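Local coordinates for protein-disulfide isomerase (Novosphingobium aromaticivorans, PDB 3GMF), which probably acts as a thiol-disulfide oxidoreductase or isomerase of the thioredoxin superfamily, forming or rearranging disulfide bonds in substrate proteins, at residues L19-S24 / I53-F58; A15-V20 / P190-R195; V67-N72 / A148-L153; S24-H29 / A91-P96. All coordinates share one frame; numbering follows the deposited sequence.

Contact 1 of 4, residues L19-S24 / I53-F58; sequences LVEFVS and IEVRNF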
loop_
_atom_site.group_PDB
_atom_site.type_symbol
_atom_site.label_atom_id
_atom_site.label_comp_id
_atom_site.label_asym_id
_atom_site.label_seq_id
_atom_site.Cartn_x
_atom_site.Cartn_y
_atom_site.Cartn_z
ATOM N N LEU A 19 3.661 3.787 -14.540
ATOM C CA LEU A 19 2.919 2.626 -14.044
ATOM C C LEU A 19 2.260 3.040 -12.728
ATOM O O LEU A 19 2.949 3.385 -11.769
ATOM C CB LEU A 19 3.875 1.455 -13.768
ATOM C CG LEU A 19 3.253 0.232 -13.073
ATOM C CD1 LEU A 19 2.129 -0.421 -13.936
ATOM C CD2 LEU A 19 4.309 -0.785 -12.662
ATOM N N VAL A 20 0.935 2.976 -12.688
ATOM C CA VAL A 20 0.192 3.212 -11.444
ATOM C C VAL A 20 -0.210 1.865 -10.866
ATOM O O VAL A 20 -0.760 1.042 -11.588
ATOM C CB VAL A 20 -1.074 4.014 -11.700
ATOM C CG1 VAL A 20 -1.916 4.123 -10.424
ATOM C CG2 VAL A 20 -0.696 5.412 -12.203
ATOM N N GLU A 21 0.027 1.673 -9.568
ATOM C CA GLU A 21 -0.282 0.404 -8.868
ATOM C C GLU A 21 -1.292 0.740 -7.787
ATOM O O GLU A 21 -1.027 1.637 -6.990
ATOM C CB GLU A 21 0.966 -0.159 -8.171
ATOM C CG GLU A 21 2.185 -0.414 -9.084
ATOM C CD GLU A 21 3.357 -1.075 -8.339
ATOM O OE1 GLU A 21 3.374 -1.054 -7.095
ATOM O OE2 GLU A 21 4.246 -1.631 -9.008
ATOM N N PHE A 22 -2.460 0.079 -7.801
ATOM C CA PHE A 22 -3.449 0.216 -6.732
ATOM C C PHE A 22 -3.252 -1.004 -5.877
ATOM O O PHE A 22 -3.508 -2.133 -6.327
ATOM C CB PHE A 22 -4.878 0.227 -7.293
ATOM C CG PHE A 22 -5.160 1.373 -8.230
ATOM C CD1 PHE A 22 -5.616 2.596 -7.745
ATOM C CD2 PHE A 22 -5.000 1.215 -9.602
ATOM C CE1 PHE A 22 -5.898 3.660 -8.626
ATOM C CE2 PHE A 22 -5.298 2.265 -10.474
ATOM C CZ PHE A 22 -5.722 3.493 -9.981
ATOM N N VAL A 23 -2.771 -0.804 -4.654
ATOM C CA VAL A 23 -2.375 -1.950 -3.814
ATOM C C VAL A 23 -2.921 -1.794 -2.394
ATOM O O VAL A 23 -3.196 -0.686 -1.935
ATOM C CB VAL A 23 -0.833 -2.179 -3.766
ATOM C CG1 VAL A 23 -0.268 -2.456 -5.201
ATOM C CG2 VAL A 23 -0.122 -0.986 -3.101
ATOM N N SER A 24 -3.018 -2.926 -1.696
ATOM C CA SER A 24 -3.614 -2.966 -0.368
ATOM C C SER A 24 -2.723 -3.784 0.553
ATOM O O SER A 24 -2.289 -4.864 0.158
ATOM C CB SER A 24 -4.975 -3.639 -0.460
ATOM O OG SER A 24 -5.414 -4.088 0.821
ATOM N N ILE A 53 7.088 4.598 -11.116
ATOM C CA ILE A 53 5.995 3.840 -10.485
ATOM C C ILE A 53 5.274 4.711 -9.485
ATOM O O ILE A 53 5.886 5.229 -8.551
ATOM C CB ILE A 53 6.480 2.580 -9.753
ATOM C CG1 ILE A 53 7.290 1.686 -10.700
ATOM C CG2 ILE A 53 5.277 1.796 -9.196
ATOM C CD1 ILE A 53 8.094 0.638 -10.004
ATOM N N GLU A 54 3.971 4.847 -9.673
ATOM C CA GLU A 54 3.141 5.595 -8.765
ATOM C C GLU A 54 2.346 4.602 -7.923
ATOM O O GLU A 54 1.462 3.918 -8.435
ATOM C CB GLU A 54 2.185 6.486 -9.533
ATOM C CG GLU A 54 1.339 7.372 -8.664
ATOM C CD GLU A 54 0.517 8.330 -9.502
ATOM O OE1 GLU A 54 0.970 8.706 -10.609
ATOM O OE2 GLU A 54 -0.569 8.707 -9.057
ATOM N N VAL A 55 2.680 4.509 -6.648
ATOM C CA VAL A 55 2.005 3.576 -5.747
ATOM C C VAL A 55 0.843 4.301 -5.117
ATOM O O VAL A 55 1.009 5.368 -4.529
ATOM C CB VAL A 55 2.976 3.032 -4.681
ATOM C CG1 VAL A 55 2.234 2.231 -3.605
ATOM C CG2 VAL A 55 4.032 2.177 -5.360
ATOM N N ARG A 56 -0.340 3.736 -5.301
ATOM C CA ARG A 56 -1.510 4.276 -4.634
ATOM C C ARG A 56 -2.021 3.297 -3.592
ATOM O O ARG A 56 -2.176 2.088 -3.842
ATOM C CB ARG A 56 -2.604 4.662 -5.617
ATOM C CG ARG A 56 -2.193 5.739 -6.614
ATOM C CD ARG A 56 -3.322 5.962 -7.580
ATOM N NE ARG A 56 -2.960 6.877 -8.654
ATOM C CZ ARG A 56 -3.823 7.373 -9.531
ATOM N NH1 ARG A 56 -5.115 7.067 -9.453
ATOM N NH2 ARG A 56 -3.394 8.184 -10.478
ATOM N N ASN A 57 -2.244 3.836 -2.396
ATOM C CA ASN A 57 -2.794 3.040 -1.303
ATOM C C ASN A 57 -4.290 2.894 -1.509
ATOM O O ASN A 57 -5.074 3.820 -1.273
ATOM C CB ASN A 57 -2.493 3.676 0.050
ATOM C CG ASN A 57 -1.013 3.795 0.314
ATOM O OD1 ASN A 57 -0.475 4.896 0.442
ATOM N ND2 ASN A 57 -0.348 2.671 0.399
ATOM N N PHE A 58 -4.677 1.713 -1.964
ATOM C CA PHE A 58 -6.083 1.405 -2.165
ATOM C C PHE A 58 -6.531 0.729 -0.871
ATOM O O PHE A 58 -6.306 -0.472 -0.677
ATOM C CB PHE A 58 -6.239 0.464 -3.350
ATOM C CG PHE A 58 -7.664 0.201 -3.723
ATOM C CD1 PHE A 58 -8.384 1.135 -4.449
ATOM C CD2 PHE A 58 -8.289 -0.989 -3.330
ATOM C CE1 PHE A 58 -9.716 0.892 -4.789
ATOM C CE2 PHE A 58 -9.616 -1.256 -3.670
ATOM C CZ PHE A 58 -10.327 -0.319 -4.399
HETATM O O HOH W 1 -1.118 -0.138 0.167
#
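Leu19 to Val23 pair rung by rung with Ile53 to Asn57 as two parallel strands, their directions 19° apart. Backbone N-H groups of Glu54, Glu21, Arg56, Val23 and Phe58 bond in turn to carbonyls of the opposite strand; the link from Arg56 N to Glu21 O is 2.8 Å long. Packing is close on the face that carries Leu19, Glu21, Val23, Ile53 and Val55. There Ile53 CG2 presses on Glu21 CD at 3.6 Å and Val55 CG2 lies 3.7 Å from Glu21 OE1, so this carboxylate meets methyl groups from both. On the other face Val20, Phe22 and Glu54 are buried too, and only Arg56 reaches toward solvent. In the conformer described, one of two, its NE and NH2 both grip Glu54 OE2, from the same side of the carboxylate and well above its plane, with NE at 3.0 Å. Val20 CG1 covers one guanidinium face, 3.4 Å from Arg56 NE, and the Phe22 ring is turned 82° from the guanidinium. Glu54 also bonds His7 and forms a salt bridge with Arg18, so an alanine here would probably leave both partners without their mate and the Arg56 guanidinium freer to turn. With helix 28-46 the strands form a beta-alpha-beta unit; that helix and helix 76-88 pack on the Glu21 and Val55 face, while helix 147-164 covers Phe22 and Phe58.

Contact 2 of 4, residues A15-V20 / P190-R195; sequences AKLRLV and PQILAR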
loop_
_atom_site.group_PDB
_atom_site.type_symbol
_atom_site.label_atom_id
_atom_site.label_comp_id
_atom_site.label_asym_id
_atom_site.label_seq_id
_atom_site.Cartn_x
_atom_site.Cartn_y
_atom_site.Cartn_z
ATOM N N ALA A 15 9.562 10.694 -16.771
ATOM C CA ALA A 15 9.742 9.425 -17.502
ATOM C C ALA A 15 8.461 9.095 -18.263
ATOM O O ALA A 15 7.360 9.302 -17.729
ATOM C CB ALA A 15 10.116 8.306 -16.555
ATOM N N LYS A 16 8.594 8.622 -19.510
ATOM C CA LYS A 16 7.432 8.434 -20.393
ATOM C C LYS A 16 6.452 7.352 -19.926
ATOM O O LYS A 16 5.243 7.528 -20.024
ATOM C CB LYS A 16 7.847 8.210 -21.860
ATOM C CG LYS A 16 8.886 7.109 -22.112
ATOM C CD LYS A 16 8.600 6.317 -23.401
ATOM C CE LYS A 16 8.836 7.120 -24.687
ATOM N NZ LYS A 16 7.603 7.792 -25.205
ATOM N N LEU A 17 6.974 6.235 -19.416
ATOM C CA LEU A 17 6.088 5.169 -18.937
ATOM C C LEU A 17 5.759 5.410 -17.467
ATOM O O LEU A 17 6.629 5.341 -16.598
ATOM C CB LEU A 17 6.674 3.760 -19.151
ATOM C CG LEU A 17 5.706 2.552 -19.107
ATOM C CD1 LEU A 17 6.404 1.282 -19.551
ATOM C CD2 LEU A 17 5.086 2.289 -17.735
ATOM N N ARG A 18 4.487 5.657 -17.194
ATOM C CA ARG A 18 4.043 5.813 -15.821
ATOM C C ARG A 18 3.158 4.621 -15.451
ATOM O O ARG A 18 2.054 4.478 -15.990
ATOM C CB ARG A 18 3.261 7.116 -15.680
ATOM C CG ARG A 18 2.688 7.391 -14.288
ATOM C CD ARG A 18 3.770 7.689 -13.264
ATOM N NE ARG A 18 4.432 8.979 -13.506
ATOM C CZ ARG A 18 4.037 10.151 -13.006
ATOM N NH1 ARG A 18 2.972 10.231 -12.219
ATOM N NH2 ARG A 18 4.726 11.255 -13.284
ATOM N N LEU A 19 3.661 3.787 -14.540
ATOM C CA LEU A 19 2.919 2.626 -14.044
ATOM C C LEU A 19 2.260 3.040 -12.728
ATOM O O LEU A 19 2.949 3.385 -11.769
ATOM C CB LEU A 19 3.875 1.455 -13.768
ATOM C CG LEU A 19 3.253 0.232 -13.073
ATOM C CD1 LEU A 19 2.129 -0.421 -13.936
ATOM C CD2 LEU A 19 4.309 -0.785 -12.662
ATOM N N VAL A 20 0.935 2.976 -12.688
ATOM C CA VAL A 20 0.192 3.212 -11.444
ATOM C C VAL A 20 -0.210 1.865 -10.866
ATOM O O VAL A 20 -0.760 1.042 -11.588
ATOM C CB VAL A 20 -1.074 4.014 -11.700
ATOM C CG1 VAL A 20 -1.916 4.123 -10.424
ATOM C CG2 VAL A 20 -0.696 5.412 -12.203
ATOM N N PRO A 190 4.775 -8.551 -19.268
ATOM C CA PRO A 190 4.823 -8.431 -20.739
ATOM C C PRO A 190 4.251 -7.105 -21.259
ATOM O O PRO A 190 4.719 -6.587 -22.278
ATOM C CB PRO A 190 3.985 -9.623 -21.231
ATOM C CG PRO A 190 3.963 -10.590 -20.068
ATOM C CD PRO A 190 3.939 -9.699 -18.857
ATOM N N GLN A 191 3.257 -6.548 -20.561
ATOM C CA GLN A 191 2.712 -5.255 -20.944
ATOM C C GLN A 191 3.673 -4.104 -20.699
ATOM O O GLN A 191 3.734 -3.168 -21.511
ATOM C CB GLN A 191 1.352 -5.014 -20.270
ATOM C CG GLN A 191 0.407 -6.173 -20.566
ATOM C CD GLN A 191 -0.966 -5.989 -19.963
ATOM O OE1 GLN A 191 -1.782 -5.198 -20.451
ATOM N NE2 GLN A 191 -1.242 -6.756 -18.904
ATOM N N ILE A 192 4.464 -4.198 -19.628
ATOM C CA ILE A 192 5.514 -3.202 -19.368
ATOM C C ILE A 192 6.621 -3.299 -20.424
ATOM O O ILE A 192 7.001 -2.290 -21.027
ATOM C CB ILE A 192 6.092 -3.342 -17.956
ATOM C CG1 ILE A 192 5.027 -2.908 -16.938
ATOM C CG2 ILE A 192 7.413 -2.526 -17.796
ATOM C CD1 ILE A 192 5.440 -3.044 -15.528
ATOM N N LEU A 193 7.116 -4.509 -20.659
ATOM C CA LEU A 193 8.206 -4.707 -21.646
ATOM C C LEU A 193 7.781 -4.313 -23.069
ATOM O O LEU A 193 8.582 -3.745 -23.812
ATOM C CB LEU A 193 8.731 -6.142 -21.585
ATOM C CG LEU A 193 9.363 -6.568 -20.235
ATOM C CD1 LEU A 193 9.888 -8.006 -20.292
ATOM C CD2 LEU A 193 10.466 -5.611 -19.734
ATOM N N ALA A 194 6.528 -4.588 -23.444
ATOM C CA ALA A 194 6.004 -4.192 -24.766
ATOM C C ALA A 194 6.082 -2.681 -24.985
ATOM O O ALA A 194 6.439 -2.217 -26.082
ATOM C CB ALA A 194 4.575 -4.661 -24.952
ATOM N N ARG A 195 5.737 -1.934 -23.939
ATOM C CA ARG A 195 5.772 -0.464 -23.931
ATOM C C ARG A 195 7.211 0.060 -23.928
ATOM O O ARG A 195 7.546 1.019 -24.636
ATOM C CB ARG A 195 5.055 0.056 -22.678
ATOM C CG ARG A 195 4.049 1.202 -22.850
ATOM C CD ARG A 195 4.459 2.267 -23.856
ATOM N NE ARG A 195 4.305 3.610 -23.302
ATOM C CZ ARG A 195 5.283 4.296 -22.718
ATOM N NH1 ARG A 195 5.043 5.505 -22.247
ATOM N NH2 ARG A 195 6.504 3.782 -22.615
#
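Arg195 NH1 forms a salt bridge with Asp175 OD2, and the backbone oxygen Lys16 O lies 3.0 Å from Arg195 NH1, near the guanidinium plane. The aliphatic part of Lys16 also reaches the arginine, with CD 3.4 Å from Arg195 NH2. Its CG is wedged between backbone N and carbonyl carbon (chi1 52°), its chain bends repeatedly, and Lys16 NZ lies 4.5 Å from Arg195 NH1. Asp175 is likely to offset the repulsion between these like charges. Both side chains are deposited in two conformers, of which one is described here, and the details at their tips are correspondingly less certain. Leu17 is the apolar floor of the contact. Its CG lies 3.8 Å above one face of the Arg195 guanidinium, toward the rim. Leu17 CB is 3.5 Å from Arg195 NH2. Leu17 CD1 meets Arg195 CB at 3.6 Å, the two side chains sliding past each other in opposite directions. Deeper in, Leu19 CD2 touches Ile192 CD1 at 3.8 Å, the two side chains crossing at about a right angle. The helix runs nearly antiparallel to the strand, at 165°, as a layer laid against the sheet. Ile174 of strand 171-174 packs on Leu17, Leu19 and Ile192, and Leu41 and Met45 of helix 28-46 touch Ile192, so helix 185-196 lies against both the central strands and helix 28-46.

Contact 3 of 4, residues V67-N72 / A148-L153; sequences VALITN and ALAKKL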
loop_
_atom_site.group_PDB
_atom_site.type_symbol
_atom_site.label_atom_id
_atom_site.label_comp_id
_atom_site.label_asym_id
_atom_site.label_seq_id
_atom_site.Cartn_x
_atom_site.Cartn_y
_atom_site.Cartn_z
ATOM N N VAL A 67 -2.203 0.287 8.713
ATOM C CA VAL A 67 -0.879 0.217 8.068
ATOM C C VAL A 67 -0.591 1.445 7.180
ATOM O O VAL A 67 0.507 2.019 7.222
ATOM C CB VAL A 67 -0.731 -1.067 7.266
ATOM C CG1 VAL A 67 0.629 -1.091 6.614
ATOM C CG2 VAL A 67 -0.890 -2.260 8.200
ATOM N N ALA A 68 -1.596 1.866 6.411
ATOM C CA ALA A 68 -1.449 3.014 5.518
ATOM C C ALA A 68 -1.248 4.324 6.284
ATOM O O ALA A 68 -0.532 5.203 5.819
ATOM C CB ALA A 68 -2.632 3.114 4.543
ATOM N N LEU A 69 -1.834 4.442 7.473
ATOM C CA LEU A 69 -1.522 5.616 8.303
ATOM C C LEU A 69 -0.041 5.652 8.633
ATOM O O LEU A 69 0.586 6.706 8.498
ATOM C CB LEU A 69 -2.374 5.667 9.574
ATOM C CG LEU A 69 -3.841 6.021 9.312
ATOM C CD1 LEU A 69 -4.681 5.541 10.513
ATOM C CD2 LEU A 69 -4.036 7.523 8.969
ATOM N N ILE A 70 0.523 4.503 8.989
ATOM C CA ILE A 70 1.938 4.403 9.356
ATOM C C ILE A 70 2.822 4.761 8.163
ATOM O O ILE A 70 3.639 5.683 8.258
ATOM C CB ILE A 70 2.309 3.023 9.929
ATOM C CG1 ILE A 70 1.428 2.667 11.146
ATOM C CG2 ILE A 70 3.795 2.967 10.304
ATOM C CD1 ILE A 70 1.547 1.202 11.596
ATOM N N THR A 71 2.631 4.075 7.031
ATOM C CA THR A 71 3.497 4.321 5.854
ATOM C C THR A 71 3.357 5.753 5.293
ATOM O O THR A 71 4.326 6.319 4.765
ATOM C CB THR A 71 3.291 3.252 4.744
ATOM O OG1 THR A 71 1.979 3.401 4.181
ATOM C CG2 THR A 71 3.445 1.838 5.315
ATOM N N ASN A 72 2.183 6.362 5.457
ATOM C CA ASN A 72 1.974 7.731 4.982
ATOM C C ASN A 72 2.387 8.839 5.955
ATOM O O ASN A 72 2.363 10.013 5.565
ATOM C CB ASN A 72 0.535 7.948 4.501
ATOM C CG ASN A 72 0.262 7.269 3.165
ATOM O OD1 ASN A 72 0.343 7.904 2.109
ATOM N ND2 ASN A 72 -0.055 5.972 3.209
ATOM N N ALA A 148 -7.468 12.985 10.125
ATOM C CA ALA A 148 -7.485 13.859 8.939
ATOM C C ALA A 148 -6.850 13.140 7.762
ATOM O O ALA A 148 -7.403 13.134 6.666
ATOM C CB ALA A 148 -6.754 15.177 9.211
ATOM N N LEU A 149 -5.695 12.523 8.011
ATOM C CA LEU A 149 -5.015 11.716 7.002
ATOM C C LEU A 149 -5.831 10.488 6.594
ATOM O O LEU A 149 -5.898 10.183 5.406
ATOM C CB LEU A 149 -3.605 11.313 7.450
ATOM C CG LEU A 149 -2.770 10.523 6.427
ATOM C CD1 LEU A 149 -2.551 11.308 5.128
ATOM C CD2 LEU A 149 -1.444 10.073 7.043
ATOM N N ALA A 150 -6.449 9.802 7.559
ATOM C CA ALA A 150 -7.312 8.660 7.263
ATOM C C ALA A 150 -8.418 9.072 6.293
ATOM O O ALA A 150 -8.723 8.354 5.350
ATOM C CB ALA A 150 -7.934 8.127 8.520
ATOM N N LYS A 151 -9.003 10.237 6.522
ATOM C CA LYS A 151 -10.066 10.722 5.630
ATOM C C LYS A 151 -9.569 10.984 4.208
ATOM O O LYS A 151 -10.299 10.737 3.242
ATOM C CB LYS A 151 -10.697 11.983 6.208
ATOM C CG LYS A 151 -11.560 11.708 7.427
ATOM C CD LYS A 151 -11.895 13.056 8.073
ATOM C CE LYS A 151 -12.841 12.915 9.237
ATOM N NZ LYS A 151 -12.960 14.243 9.908
ATOM N N LYS A 152 -8.339 11.479 4.100
ATOM C CA LYS A 152 -7.715 11.756 2.797
ATOM C C LYS A 152 -7.385 10.455 2.060
ATOM O O LYS A 152 -7.581 10.346 0.841
ATOM C CB LYS A 152 -6.462 12.614 2.960
ATOM C CG LYS A 152 -6.744 14.026 3.468
ATOM C CD LYS A 152 -7.354 14.930 2.397
ATOM C CE LYS A 152 -6.278 15.628 1.582
ATOM N NZ LYS A 152 -6.865 16.536 0.564
ATOM N N LEU A 153 -6.910 9.467 2.810
ATOM C CA LEU A 153 -6.649 8.157 2.220
ATOM C C LEU A 153 -7.959 7.494 1.795
ATOM O O LEU A 153 -8.001 6.848 0.749
ATOM C CB LEU A 153 -5.888 7.254 3.180
ATOM C CG LEU A 153 -4.471 7.706 3.547
ATOM C CD1 LEU A 153 -4.005 6.799 4.711
ATOM C CD2 LEU A 153 -3.502 7.660 2.374
#
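Segments 67-72 and 148-153, parts of helices 62-73 and 147-164, cross at 106° with their axes 10.1 Å apart, and Leu69 comes closest to Ala150, 6.6 Å between their CA atoms. Leu69 lays CD2 against the other helix, where it rests 3.6 Å from Ala150 N and 4.0 Å from Ala150 CB, beside CB and CG of Leu149. In return Leu153 places its two methyls on separate partners: CD1 meets Ala68 CB at 3.9 Å, and CD2 abuts the amide group of Asn72. Leu149 CD2 touches Asn72 CB. The amide is fixed in rotation by its own helix, since ND2 donates to Ala68 O at 2.8 Å with that oxygen close to the amide plane. Ala68 O also accepts from Asn72 N, the two donors arriving from opposite faces of the carbonyl plane. Asn72 ND2 further bonds Asn57 OD1 on strand 51-57. An alanine here would probably leave Asn57 OD1 without this donor and open a gap beside Leu153 CD2. Cys73, directly after Asn72, is disulfide-bonded to Cys143, shortly before helix 147-164. The crossing joins helix 62-73, which follows strand 51-57, to the long helix 147-164; such added helices are consistent with a DsbA-like thioredoxin fold.

Contact 4 of 4, residues S24-H29 / A91-P96; sequences SYTCPH and AQWIGP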
loop_
_atom_site.group_PDB
_atom_site.type_symbol
_atom_site.label_atom_id
_atom_site.label_comp_id
_atom_site.label_asym_id
_atom_site.label_seq_id
_atom_site.Cartn_x
_atom_site.Cartn_y
_atom_site.Cartn_z
ATOM N N SER A 24 -3.018 -2.926 -1.696
ATOM C CA SER A 24 -3.614 -2.966 -0.368
ATOM C C SER A 24 -2.723 -3.784 0.553
ATOM O O SER A 24 -2.289 -4.864 0.158
ATOM C CB SER A 24 -4.975 -3.639 -0.460
ATOM O OG SER A 24 -5.414 -4.088 0.821
ATOM N N TYR A 25 -2.487 -3.284 1.773
ATOM C CA TYR A 25 -1.575 -3.982 2.736
ATOM C C TYR A 25 -2.091 -5.315 3.251
ATOM O O TYR A 25 -1.310 -6.123 3.761
ATOM C CB TYR A 25 -1.194 -3.079 3.919
ATOM C CG TYR A 25 -0.397 -1.870 3.491
ATOM C CD1 TYR A 25 0.926 -2.018 3.042
ATOM C CD2 TYR A 25 -0.950 -0.584 3.526
ATOM C CE1 TYR A 25 1.673 -0.925 2.630
ATOM C CE2 TYR A 25 -0.188 0.553 3.102
ATOM C CZ TYR A 25 1.119 0.354 2.660
ATOM O OH TYR A 25 1.859 1.439 2.247
ATOM N N THR A 26 -3.401 -5.537 3.148
ATOM C CA THR A 26 -4.007 -6.779 3.685
ATOM C C THR A 26 -4.267 -7.828 2.609
ATOM O O THR A 26 -4.868 -8.877 2.876
ATOM C CB THR A 26 -5.307 -6.493 4.453
ATOM O OG1 THR A 26 -6.228 -5.771 3.603
ATOM C CG2 THR A 26 -5.007 -5.695 5.721
ATOM N N CYS A 27 -3.832 -7.534 1.384
ATOM C CA CYS A 27 -4.097 -8.401 0.232
ATOM C C CYS A 27 -2.910 -9.334 -0.019
ATOM O O CYS A 27 -1.776 -8.875 -0.193
ATOM C CB CYS A 27 -4.380 -7.526 -1.009
ATOM S SG CYS A 27 -4.416 -8.435 -2.569
ATOM N N PRO A 28 -3.159 -10.654 -0.059
ATOM C CA PRO A 28 -2.063 -11.607 -0.257
ATOM C C PRO A 28 -1.461 -11.501 -1.659
ATOM O O PRO A 28 -0.260 -11.758 -1.849
ATOM C CB PRO A 28 -2.762 -12.962 -0.078
ATOM C CG PRO A 28 -4.191 -12.702 -0.492
ATOM C CD PRO A 28 -4.471 -11.328 0.049
ATOM N N HIS A 29 -2.278 -11.094 -2.625
ATOM C CA HIS A 29 -1.805 -10.912 -4.007
ATOM C C HIS A 29 -0.837 -9.751 -4.103
ATOM O O HIS A 29 0.146 -9.821 -4.832
ATOM C CB HIS A 29 -2.980 -10.715 -4.969
ATOM C CG HIS A 29 -3.987 -11.823 -4.939
ATOM N ND1 HIS A 29 -3.657 -13.134 -5.207
ATOM C CD2 HIS A 29 -5.318 -11.812 -4.697
ATOM C CE1 HIS A 29 -4.743 -13.884 -5.128
ATOM N NE2 HIS A 29 -5.764 -13.106 -4.820
ATOM N N ALA A 91 3.269 -11.997 5.738
ATOM C CA ALA A 91 3.013 -13.269 6.440
ATOM C C ALA A 91 3.423 -13.232 7.915
ATOM O O ALA A 91 2.802 -13.895 8.747
ATOM C CB ALA A 91 3.666 -14.439 5.720
ATOM N N GLN A 92 4.426 -12.418 8.240
ATOM C CA GLN A 92 4.903 -12.275 9.614
ATOM C C GLN A 92 3.966 -11.472 10.515
ATOM O O GLN A 92 3.932 -11.728 11.724
ATOM C CB GLN A 92 6.320 -11.662 9.692
ATOM C CG GLN A 92 7.278 -11.910 8.509
ATOM C CD GLN A 92 7.361 -13.361 8.048
ATOM O OE1 GLN A 92 7.556 -14.279 8.850
ATOM N NE2 GLN A 92 7.227 -13.566 6.736
ATOM N N TRP A 93 3.233 -10.494 9.963
ATOM C CA TRP A 93 2.391 -9.643 10.809
ATOM C C TRP A 93 0.888 -9.877 10.670
ATOM O O TRP A 93 0.130 -9.485 11.551
ATOM C CB TRP A 93 2.699 -8.125 10.674
ATOM C CG TRP A 93 2.471 -7.539 9.276
ATOM C CD1 TRP A 93 3.427 -7.326 8.319
ATOM C CD2 TRP A 93 1.225 -7.106 8.696
ATOM N NE1 TRP A 93 2.864 -6.774 7.188
ATOM C CE2 TRP A 93 1.513 -6.652 7.380
ATOM C CE3 TRP A 93 -0.103 -7.069 9.153
ATOM C CZ2 TRP A 93 0.520 -6.160 6.516
ATOM C CZ3 TRP A 93 -1.092 -6.582 8.291
ATOM C CH2 TRP A 93 -0.770 -6.136 6.987
ATOM N N ILE A 94 0.462 -10.527 9.598
ATOM C CA ILE A 94 -1.000 -10.532 9.304
ATOM C C ILE A 94 -1.756 -11.684 9.996
ATOM O O ILE A 94 -2.980 -11.813 9.871
ATOM C CB ILE A 94 -1.275 -10.483 7.773
ATOM C CG1 ILE A 94 -2.637 -9.837 7.466
ATOM C CG2 ILE A 94 -1.151 -11.862 7.153
ATOM C CD1 ILE A 94 -2.848 -9.464 6.001
ATOM N N GLY A 95 -1.028 -12.510 10.754
ATOM C CA GLY A 95 -1.622 -13.685 11.402
ATOM C C GLY A 95 -2.927 -13.445 12.151
ATOM O O GLY A 95 -3.846 -14.268 12.039
ATOM N N PRO A 96 -3.027 -12.337 12.929
ATOM C CA PRO A 96 -4.299 -12.090 13.632
ATOM C C PRO A 96 -5.533 -11.937 12.745
ATOM O O PRO A 96 -6.640 -12.081 13.247
ATOM C CB PRO A 96 -4.043 -10.796 14.392
ATOM C CG PRO A 96 -2.548 -10.793 14.617
ATOM C CD PRO A 96 -2.003 -11.353 13.343
#
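Thr26 and Tyr25 meet Ile94 and Trp93 next to the CxxC pattern of a thioredoxin-type fold, whose first cysteine, Cys27, caps the start of helix 28-46. Followed outward, Ile94 begins with CB, which stands 3.8 Å above the Trp93 ring plane, offset toward the rim. Its CG1 runs anti to the backbone N (chi1 -153°), and CD1 at the tip lands on the turn before the cysteine: it lies 3.7 Å from Thr26 CA and 3.8 Å from Thr26 O, with Thr26 CB a little farther off. Trp93 approaches the same turn with the edge of its indole. Its CG sits in the position between backbone N and carbonyl carbon (chi1 62°), and the six-membered ring brings both CZ2 and CH2 to 3.3 Å from Tyr25 O, near the ring plane. Thr26 CG2 stands at the same edge. In the five-membered ring NE1 donates a hydrogen bond to Phe86 O. Tyr25 O accepts a hydrogen bond from Gln90 NE2 and is in addition approached by the ring carbons. The polar ends of the turn face other partners: Thr26 OG1 bonds Asp61, and Tyr25 OH bonds His83. Residues Ser24 to Cys27 form a type I turn, closed by a weak bond of 3.3 Å from Cys27 N to Ser24 O.

How the contacts relate
Contact 1 lies nearest the centre of the chain, about 7 Å from it between centres, and the other three each touch it. Contact 2 shares Leu19 and Val20 with it and is tied to it again where Glu54 OE1 and Arg18 NH1 come within 3.0 Å. Contact 3 joins it through Asn57 OD1 and Asn72 ND2, also 3.0 Å apart. Contact 4 shares Ser24 and bears Cys27 of the presumed redox motif, whose other cysteine, Cys30, is touched by Val23 of contact 1. Contacts 3 and 4 meet at Tyr25, whose OH is 2.8 Å from Thr71 OG1. Contacts 2 and 3 lie on opposite sides of the chain's centre, with their own centres about 28 Å apart.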